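Local coordinates for monosaccharide ABC transporter substrate-binding protein, CUT2 family (Acidothermus cellulolyticus, PDB 4RU1), which binds myo-inositol and probably serves as the substrate-binding component of a carbohydrate ABC transporter of the CUT2 family, at residues A[92-95]-A[96-100]; A[234-237]-A[238-242]; A[188-191]-A[192-196]. All coordinates share one frame; numbering follows the deposited sequence.

All three contacts are local i to i+4 arrangements spanning more than one turn of a helix in a two-lobed periplasmic binding protein, and each is buried on one face and open on the other. Contact 1 belongs to the lobe built on the wholly parallel sheet. Contacts 2 and 3 belong to the lobe with the mixed sheet, their centres about 23 Å apart against 42 and 44 Å to contact 1. Helix 208-220 touches both 234-242 and 188-196. Their chemistry differs with place: 188-196 turns a branched aliphatic pair inward, 234-242 adds a buried glutamate and a water bridge, and in 92-100 two alanines and an isoleucine face the interior while an exposed glutamine bonds to the neighbouring helix.

Contact 1. Residues A[92-95]-A[96-100]; sequences PAIK and QAVAA
Q96 folds back along P92 within helix 87-99, the connecting helix of a beta-alpha-beta unit in which strands 79-82 and 104-107 are the flanking parallel strands. The glutamine shows how a rotamer lays a chain against the preceding turn. Its CG stands beside its own backbone N (chi1 -74°), which brings CG to 3.4 Å from P92 O; the chain then runs extended (chi2 169°), and OE1 accepts a hydrogen bond from Q70 NE2 on helix 62-74. The same P92 O takes the backbone N of Q96 at 2.9 Å, in the regular i to i+4 pattern that continues through A97, V98 and A99. A97 adds a compact methyl, CB lying 3.4 Å from I94 O, and this small residue, with A93 and I94, belongs to the face packed on helix 62-74. V98 splits its two branches: CG1 is anti to the backbone N (chi1 175°), whereas CG2 sits beside that N and leans back toward I94. That branch makes a loose apolar contact, V98 CG2 to I94 CG2 at 4.5 Å, and V98 CG2 also lies 3.5 Å from I94 O.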
loop_
_atom_site.group_PDB
_atom_site.type_symbol
_atom_site.label_atom_id
_atom_site.label_comp_id
_atom_site.label_asym_id
_atom_site.label_seq_id
_atom_site.Cartn_x
_atom_site.Cartn_y
_atom_site.Cartn_z
ATOM N N PRO A 92 0.056 11.002 17.968
ATOM C CA PRO A 92 0.081 11.087 19.454
ATOM C C PRO A 92 0.159 9.690 20.119
ATOM O O PRO A 92 0.957 9.506 21.038
ATOM C CB PRO A 92 -1.256 11.756 19.752
ATOM C CG PRO A 92 -1.694 12.464 18.513
ATOM C CD PRO A 92 -1.181 11.567 17.400
ATOM N N ALA A 93 -0.599 8.708 19.609
ATOM C CA ALA A 93 -0.547 7.367 20.188
ATOM C C ALA A 93 0.794 6.714 19.906
ATOM O O ALA A 93 1.334 5.982 20.722
ATOM C CB ALA A 93 -1.680 6.479 19.649
ATOM N N ILE A 94 1.386 6.997 18.752
ATOM C CA ILE A 94 2.693 6.434 18.486
ATOM C C ILE A 94 3.744 7.020 19.458
ATOM O O ILE A 94 4.505 6.255 20.069
ATOM C CB ILE A 94 3.124 6.546 16.984
ATOM C CG1 ILE A 94 2.156 5.798 16.054
ATOM C CG2 ILE A 94 4.547 6.074 16.832
ATOM C CD1 ILE A 94 2.229 6.125 14.596
ATOM N N LYS A 95 3.679 8.354 19.651
ATOM C CA LYS A 95 4.570 8.994 20.634
ATOM C C LYS A 95 4.396 8.420 22.005
ATOM O O LYS A 95 5.377 8.197 22.714
ATOM C CB LYS A 95 4.317 10.465 20.695
ATOM C CG LYS A 95 4.835 11.135 19.426
ATOM C CD LYS A 95 4.607 12.639 19.524
ATOM C CE LYS A 95 5.230 13.393 18.357
ATOM N NZ LYS A 95 4.695 14.777 18.151
ATOM N N GLN A 96 3.164 8.123 22.384
ATOM C CA GLN A 96 2.947 7.497 23.673
ATOM C C GLN A 96 3.597 6.122 23.748
ATOM O O GLN A 96 4.171 5.759 24.768
ATOM C CB GLN A 96 1.455 7.423 24.002
ATOM C CG GLN A 96 0.854 8.761 24.396
ATOM C CD GLN A 96 -0.666 8.740 24.455
ATOM O OE1 GLN A 96 -1.289 7.684 24.575
ATOM N NE2 GLN A 96 -1.268 9.914 24.383
ATOM N N ALA A 97 3.514 5.350 22.669
ATOM C CA ALA A 97 4.107 3.995 22.716
ATOM C C ALA A 97 5.618 4.134 22.874
ATOM O O ALA A 97 6.243 3.430 23.614
ATOM C CB ALA A 97 3.773 3.226 21.443
ATOM N N VAL A 98 6.228 5.038 22.102
ATOM C CA VAL A 98 7.691 5.290 22.248
ATOM C C VAL A 98 8.119 5.719 23.668
ATOM O O VAL A 98 9.109 5.213 24.167
ATOM C CB VAL A 98 8.202 6.249 21.139
ATOM C CG1 VAL A 98 9.683 6.639 21.295
ATOM C CG2 VAL A 98 7.925 5.674 19.759
ATOM N N ALA A 99 7.329 6.592 24.278
ATOM C CA ALA A 99 7.620 7.069 25.649
ATOM C C ALA A 99 7.450 5.954 26.661
ATOM O O ALA A 99 8.077 5.951 27.724
ATOM C CB ALA A 99 6.741 8.270 25.993
ATOM N N ALA A 100 6.618 4.993 26.348
ATOM C CA ALA A 100 6.517 3.833 27.204
ATOM C C ALA A 100 7.645 2.787 27.006
ATOM O O ALA A 100 7.586 1.708 27.594
ATOM C CB ALA A 100 5.131 3.191 27.075
#

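Contact 2. Residues A[234-237]-A[238-242]; sequences TQVP and AEIEN
A238 rests its CB 3.8 Å from Q235 O, and its backbone N is linked through a water to T234. The water accepts from A238 N at 3.0 Å and donates to T234 O at 2.8 Å, bridging the two backbone groups in place of a direct hydrogen bond. E239 comes next, its N hydrogen-bonded to Q235 O. Its CG stands beside the backbone N (chi1 -71°), and this torsion lays CG 3.3 Å from the same Q235 O. The extended chain carries the carboxylate past V236, which it crosses at about a right angle with E239 OE1 4.0 Å from V236 CG2. OE1 is buried there but accepts a hydrogen bond from Q212 NE2 on helix 208-220. With an alanine here, Q212 NE2 would probably lose this acceptor and V236 CG2 the carboxylate packed across it. I240 then points its chain back to the aliphatic side, CD1 meeting V236 CG1 at 3.8 Å, while I240 N bonds to V236 O at 2.9 Å. E241 lays its CG 3.3 Å from P237 O, and its backbone N bonds to that oxygen as well. Finally, N242 closes the last turn with its N on A238 O, and its OD1 accepts from Q244 N in the following loop. P237 and E241 face helix 293-300, whereas V236 and I240 touch A248 on strand 248-250. The arrangement is that of a short connecting helix in a beta-alpha-beta crossover, here between parallel strands 226-230 and 248-250 of a periplasmic binding protein lobe.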
loop_
_atom_site.group_PDB
_atom_site.type_symbol
_atom_site.label_atom_id
_atom_site.label_comp_id
_atom_site.label_asym_id
_atom_site.label_seq_id
_atom_site.Cartn_x
_atom_site.Cartn_y
_atom_site.Cartn_z
ATOM N N THR A 234 -3.856 -11.969 -7.657
ATOM C CA THR A 234 -3.675 -13.202 -8.358
ATOM C C THR A 234 -3.994 -13.023 -9.844
ATOM O O THR A 234 -3.489 -13.779 -10.696
ATOM C CB THR A 234 -4.534 -14.358 -7.778
ATOM O OG1 THR A 234 -5.924 -14.022 -7.781
ATOM C CG2 THR A 234 -4.145 -14.640 -6.364
ATOM N N GLN A 235 -4.832 -12.000 -10.153
ATOM C CA GLN A 235 -5.305 -11.780 -11.514
ATOM C C GLN A 235 -4.431 -10.875 -12.396
ATOM O O GLN A 235 -4.527 -10.884 -13.613
ATOM C CB GLN A 235 -6.724 -11.203 -11.455
ATOM C CG GLN A 235 -7.742 -12.174 -10.858
ATOM C CD GLN A 235 -9.025 -11.476 -10.505
ATOM O OE1 GLN A 235 -10.043 -11.621 -11.177
ATOM N NE2 GLN A 235 -8.975 -10.688 -9.459
ATOM N N VAL A 236 -3.608 -10.041 -11.752
ATOM C CA VAL A 236 -2.847 -9.027 -12.454
ATOM C C VAL A 236 -1.846 -9.562 -13.487
ATOM O O VAL A 236 -1.760 -9.051 -14.565
ATOM C CB VAL A 236 -2.195 -8.097 -11.414
ATOM C CG1 VAL A 236 -1.174 -7.193 -12.071
ATOM C CG2 VAL A 236 -3.279 -7.218 -10.779
ATOM N N PRO A 237 -1.061 -10.580 -13.173
ATOM C CA PRO A 237 -0.125 -11.081 -14.163
ATOM C C PRO A 237 -0.745 -11.398 -15.540
ATOM O O PRO A 237 -0.237 -10.924 -16.541
ATOM C CB PRO A 237 0.468 -12.316 -13.485
ATOM C CG PRO A 237 0.452 -11.929 -12.066
ATOM C CD PRO A 237 -0.897 -11.268 -11.879
ATOM N N ALA A 238 -1.811 -12.188 -15.545
ATOM C CA ALA A 238 -2.576 -12.477 -16.789
ATOM C C ALA A 238 -3.030 -11.245 -17.504
ATOM O O ALA A 238 -2.964 -11.147 -18.756
ATOM C CB ALA A 238 -3.769 -13.335 -16.471
ATOM N N GLU A 239 -3.520 -10.298 -16.700
ATOM C CA GLU A 239 -3.991 -9.021 -17.208
ATOM C C GLU A 239 -2.912 -8.215 -17.897
ATOM O O GLU A 239 -3.160 -7.565 -18.913
ATOM C CB GLU A 239 -4.719 -8.223 -16.090
ATOM C CG GLU A 239 -6.028 -8.892 -15.795
ATOM C CD GLU A 239 -6.623 -8.543 -14.469
ATOM O OE1 GLU A 239 -5.982 -7.920 -13.583
ATOM O OE2 GLU A 239 -7.753 -8.972 -14.261
ATOM N N ILE A 240 -1.700 -8.207 -17.378
ATOM C CA ILE A 240 -0.570 -7.580 -18.076
ATOM C C ILE A 240 -0.220 -8.345 -19.370
ATOM O O ILE A 240 -0.080 -7.777 -20.408
ATOM C CB ILE A 240 0.673 -7.540 -17.153
ATOM C CG1 ILE A 240 0.442 -6.564 -15.978
ATOM C CG2 ILE A 240 1.907 -7.100 -17.859
ATOM C CD1 ILE A 240 1.418 -6.692 -14.824
ATOM N N GLU A 241 -0.150 -9.653 -19.282
ATOM C CA GLU A 241 0.112 -10.494 -20.477
ATOM C C GLU A 241 -0.875 -10.289 -21.650
ATOM O O GLU A 241 -0.463 -10.168 -22.813
ATOM C CB GLU A 241 0.121 -11.976 -20.036
ATOM C CG GLU A 241 1.270 -12.407 -19.101
ATOM C CD GLU A 241 0.955 -13.603 -18.202
ATOM O OE1 GLU A 241 0.067 -14.416 -18.556
ATOM O OE2 GLU A 241 1.603 -13.734 -17.125
ATOM N N ASN A 242 -2.165 -10.213 -21.344
ATOM C CA ASN A 242 -3.213 -10.072 -22.370
ATOM C C ASN A 242 -3.590 -8.600 -22.726
ATOM O O ASN A 242 -4.506 -8.365 -23.530
ATOM C CB ASN A 242 -4.459 -10.893 -22.035
ATOM C CG ASN A 242 -5.172 -10.439 -20.782
ATOM O OD1 ASN A 242 -5.078 -9.280 -20.370
ATOM N ND2 ASN A 242 -5.895 -11.345 -20.164
HETATM O O HOH W 1 -2.775 -13.989 -13.386
#

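Contact 3. Residues A[188-191]-A[192-196]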
loop_
_atom_site.group_PDB
_atom_site.type_symbol
_atom_site.label_atom_id
_atom_site.label_comp_id
_atom_site.label_asym_id
_atom_site.label_seq_id
_atom_site.Cartn_x
_atom_site.Cartn_y
_atom_site.Cartn_z
ATOM N N THR A 188 -19.826 0.713 -10.976
ATOM C CA THR A 188 -20.761 1.611 -11.645
ATOM C C THR A 188 -20.298 3.063 -11.647
ATOM O O THR A 188 -20.511 3.736 -12.636
ATOM C CB THR A 188 -22.152 1.478 -11.034
ATOM O OG1 THR A 188 -22.091 1.745 -9.644
ATOM C CG2 THR A 188 -22.753 0.057 -11.296
ATOM N N THR A 189 -19.577 3.468 -10.617
ATOM C CA THR A 189 -19.130 4.848 -10.497
ATOM C C THR A 189 -18.053 5.033 -11.535
ATOM O O THR A 189 -17.953 6.095 -12.133
ATOM C CB THR A 189 -18.655 5.112 -9.077
ATOM O OG1 THR A 189 -19.775 5.028 -8.174
ATOM C CG2 THR A 189 -18.018 6.473 -8.860
ATOM N N ILE A 190 -17.108 4.107 -11.635
ATOM C CA ILE A 190 -16.083 4.277 -12.670
ATOM C C ILE A 190 -16.707 4.266 -14.053
ATOM O O ILE A 190 -16.290 5.022 -14.918
ATOM C CB ILE A 190 -14.954 3.211 -12.577
ATOM C CG1 ILE A 190 -14.216 3.372 -11.257
ATOM C CG2 ILE A 190 -13.946 3.281 -13.736
ATOM C CD1 ILE A 190 -13.266 2.206 -10.900
ATOM N N ALA A 191 -17.617 3.333 -14.333
ATOM C CA ALA A 191 -18.196 3.304 -15.690
ATOM C C ALA A 191 -18.915 4.597 -16.057
ATOM O O ALA A 191 -18.793 5.053 -17.185
ATOM C CB ALA A 191 -19.225 2.189 -15.749
ATOM N N ALA A 192 -19.652 5.143 -15.119
ATOM C CA ALA A 192 -20.380 6.407 -15.305
ATOM C C ALA A 192 -19.419 7.553 -15.635
ATOM O O ALA A 192 -19.638 8.299 -16.576
ATOM C CB ALA A 192 -21.257 6.685 -14.084
ATOM N N LYS A 193 -18.315 7.652 -14.912
ATOM C CA LYS A 193 -17.358 8.701 -15.132
ATOM C C LYS A 193 -16.768 8.556 -16.529
ATOM O O LYS A 193 -16.627 9.524 -17.256
ATOM C CB LYS A 193 -16.270 8.677 -14.047
ATOM C CG LYS A 193 -15.191 9.702 -14.289
ATOM C CD LYS A 193 -15.570 11.087 -13.760
ATOM C CE LYS A 193 -15.289 12.185 -14.785
ATOM N NZ LYS A 193 -16.254 12.226 -15.918
ATOM N N LEU A 194 -16.446 7.315 -16.945
ATOM C CA LEU A 194 -15.894 7.103 -18.289
ATOM C C LEU A 194 -16.896 7.474 -19.387
ATOM O O LEU A 194 -16.504 8.059 -20.440
ATOM C CB LEU A 194 -15.457 5.622 -18.462
ATOM C CG LEU A 194 -14.275 5.304 -17.543
ATOM C CD1 LEU A 194 -13.867 3.828 -17.638
ATOM C CD2 LEU A 194 -13.036 6.184 -17.763
ATOM N N LYS A 195 -18.160 7.095 -19.204
ATOM C CA LYS A 195 -19.199 7.411 -20.212
ATOM C C LYS A 195 -19.416 8.920 -20.331
ATOM O O LYS A 195 -19.705 9.481 -21.391
ATOM C CB LYS A 195 -20.550 6.726 -19.783
ATOM C CG LYS A 195 -20.741 5.329 -20.284
ATOM C CD LYS A 195 -22.220 4.933 -20.246
ATOM C CE LYS A 195 -22.978 5.469 -21.457
ATOM N NZ LYS A 195 -24.306 4.816 -21.604
ATOM N N GLN A 196 -19.326 9.587 -19.191
ATOM C CA GLN A 196 -19.597 11.014 -19.131
ATOM C C GLN A 196 -18.488 11.790 -19.771
ATOM O O GLN A 196 -18.716 12.905 -20.184
ATOM C CB GLN A 196 -19.841 11.416 -17.669
ATOM C CG GLN A 196 -21.170 10.881 -17.165
ATOM C CD GLN A 196 -21.402 10.797 -15.624
ATOM O OE1 GLN A 196 -20.576 11.151 -14.794
ATOM N NE2 GLN A 196 -22.555 10.235 -15.279
#
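L194 and I190 lie side by side and point the same way, an i to i+4 pair on the inner face of helix 183-196. The leucine can be followed outward as an example of how a branched chain uses the turn before it. Its CB rests 3.6 Å from A191 O and almost as near I190 O. One bond further, CG stands beside the backbone N (chi1 -67°) and settles 3.3 Å from I190 O, which also receives L194 N at 3.1 Å. With the second torsion close to fully extended (chi2 177°), L194 CD1 at the tip lies 3.8 Å from I190 O and 3.9 Å from the methyl I190 CG2. The other residues keep the same backbone ladder, A192 on T188, K193 on T189 and K195 on A191. A192 sets its CB 3.4 Å from T188 O, and T189 OG1 is bound to S185 O one turn earlier. L194 also meets V218 of helix 208-220, together with A221 and I200 in loops. Inward, I190 packs on A214 and A217 of helix 208-220 and on V149 of strand 145-150. Through I190 and V149, the helix, which links strand 172-177 to strand 202-205, lies against the strand between those two in the sheet, with helix 208-220 alongside.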